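Local coordinates for aldehyde dehydrogenase family protein (PDB 6X9L), which acts as a long-chain aliphatic aldehyde dehydrogenase, binding octanal together with NAD+, which probably serves as the electron acceptor, at residues Q196-D200 against A201-P205. The protein carries 1 engineered substitution. Sequence-based numbering, arbitrary orientation.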
loop_
_atom_site.group_PDB
_atom_site.type_symbol
_atom_site.label_atom_id
_atom_site.label_comp_id
_atom_site.label_asym_id
_atom_site.label_seq_id
_atom_site.Cartn_x
_atom_site.Cartn_y
_atom_site.Cartn_z
ATOM N N GLN A 196 24.553 11.984 13.789
ATOM C CA GLN A 196 25.733 12.839 13.728
ATOM C C GLN A 196 26.327 12.845 12.330
ATOM O O GLN A 196 26.808 13.879 11.853
ATOM C CB GLN A 196 26.775 12.354 14.731
ATOM C CG GLN A 196 27.932 13.309 14.900
ATOM C CD GLN A 196 27.457 14.680 15.307
ATOM O OE1 GLN A 196 26.795 14.834 16.343
ATOM N NE2 GLN A 196 27.767 15.688 14.484
ATOM N N LEU A 197 26.281 11.688 11.660
ATOM C CA LEU A 197 26.890 11.515 10.347
ATOM C C LEU A 197 26.149 12.302 9.269
ATOM O O LEU A 197 26.782 12.957 8.429
ATOM C CB LEU A 197 26.934 10.022 9.995
ATOM C CG LEU A 197 27.658 9.606 8.712
ATOM C CD1 LEU A 197 28.402 8.297 8.927
ATOM C CD2 LEU A 197 26.679 9.483 7.568
ATOM N N VAL A 198 24.809 12.222 9.242
ATOM C CA VAL A 198 24.079 13.030 8.260
ATOM C C VAL A 198 24.235 14.515 8.580
ATOM O O VAL A 198 24.287 15.347 7.669
ATOM C CB VAL A 198 22.585 12.633 8.140
ATOM C CG1 VAL A 198 22.408 11.091 7.980
ATOM C CG2 VAL A 198 21.765 13.174 9.295
ATOM N N HIS A 199 24.339 14.878 9.857
ATOM C CA HIS A 199 24.622 16.270 10.194
ATOM C C HIS A 199 25.930 16.730 9.558
ATOM O O HIS A 199 25.974 17.751 8.856
ATOM C CB HIS A 199 24.686 16.451 11.706
ATOM C CG HIS A 199 25.041 17.844 12.117
ATOM N ND1 HIS A 199 24.147 18.891 12.031
ATOM C CD2 HIS A 199 26.198 18.371 12.585
ATOM C CE1 HIS A 199 24.732 20.000 12.444
ATOM N NE2 HIS A 199 25.977 19.714 12.782
ATOM N N ASP A 200 27.010 15.982 9.806
ATOM C CA ASP A 200 28.318 16.312 9.255
ATOM C C ASP A 200 28.329 16.252 7.730
ATOM O O ASP A 200 29.082 16.988 7.084
ATOM C CB ASP A 200 29.365 15.368 9.844
ATOM C CG ASP A 200 29.599 15.603 11.329
ATOM O OD1 ASP A 200 29.252 16.694 11.830
ATOM O OD2 ASP A 200 30.145 14.705 12.003
ATOM N N ALA A 201 27.492 15.405 7.133
ATOM C CA ALA A 201 27.442 15.282 5.682
ATOM C C ALA A 201 26.789 16.481 5.000
ATOM O O ALA A 201 26.927 16.622 3.780
ATOM C CB ALA A 201 26.708 13.990 5.294
ATOM N N GLY A 202 26.077 17.325 5.741
ATOM C CA GLY A 202 25.472 18.523 5.186
ATOM C C GLY A 202 23.980 18.473 4.899
ATOM O O GLY A 202 23.512 19.211 4.027
ATOM N N LEU A 203 23.227 17.641 5.588
ATOM C CA LEU A 203 21.809 17.521 5.291
ATOM C C LEU A 203 21.051 18.673 5.942
ATOM O O LEU A 203 21.159 18.867 7.152
ATOM C CB LEU A 203 21.291 16.184 5.797
ATOM C CG LEU A 203 19.928 15.680 5.346
ATOM C CD1 LEU A 203 19.939 15.297 3.865
ATOM C CD2 LEU A 203 19.573 14.503 6.227
ATOM N N PRO A 204 20.252 19.427 5.188
ATOM C CA PRO A 204 19.650 20.636 5.748
ATOM C C PRO A 204 18.831 20.322 6.978
ATOM O O PRO A 204 18.149 19.284 7.049
ATOM C CB PRO A 204 18.764 21.150 4.600
ATOM C CG PRO A 204 19.280 20.496 3.363
ATOM C CD PRO A 204 19.779 19.150 3.819
ATOM N N PRO A 205 18.812 21.228 7.957
ATOM C CA PRO A 205 17.987 21.049 9.159
ATOM C C PRO A 205 16.562 20.625 8.850
ATOM O O PRO A 205 15.876 21.237 8.032
ATOM C CB PRO A 205 18.000 22.440 9.791
ATOM C CG PRO A 205 19.262 23.030 9.330
ATOM C CD PRO A 205 19.483 22.536 7.948
#
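Val198 and Leu203 are the two apolar side chains that meet where helix 188-201 runs out. The two run alongside each other, the methyl CG2 of Val198 packing 4.0 Å from CD2 of Leu203. Leu203 reaches back to the valine because its CG is anti to the backbone N (chi1 -166°). Both are buried against Phe208 of strand 208-210, and Leu203 touches Trp70 of helix 53-71 as well.

The backbone bonds finish the helix. Ala201 N donates to Leu197 O at 2.9 Å, an i to i+4 bond of the helical kind. Beyond it comes a Schellman motif, defined by two bonds: the 6→1 bond from Leu203 N to Val198 O, 3.3 Å long and nearly straight at 164°, and the 5→2 bond from Gly202 N to His199 O at 3.1 Å. A weak bond from Gly202 N to that same Val198 O is secondary. Gly202 leaves helical angles with a positive phi of 102°, and the chain turns out toward strand 208-210. That strand pairs in parallel with strand 178-182, with helix 188-201 between them in sequence, so this is the exit of a beta-alpha-beta crossover in the NAD-binding domain of the aldehyde dehydrogenase fold.

On the more polar side, Gln196 and Asp200 are linked one turn apart. NE2 of Gln196 donates to OD1 of Asp200 at 3.2 Å; OD1 lies in the amide plane of Gln196, while NE2 comes to it from above the carboxylate plane. The other oxygen, OD2, forms a salt bridge with Arg92, Gln196 OE1 accepts from Trp25, and His199 ND1 is hydrogen-bonded to the hydroxyl of Tyr20.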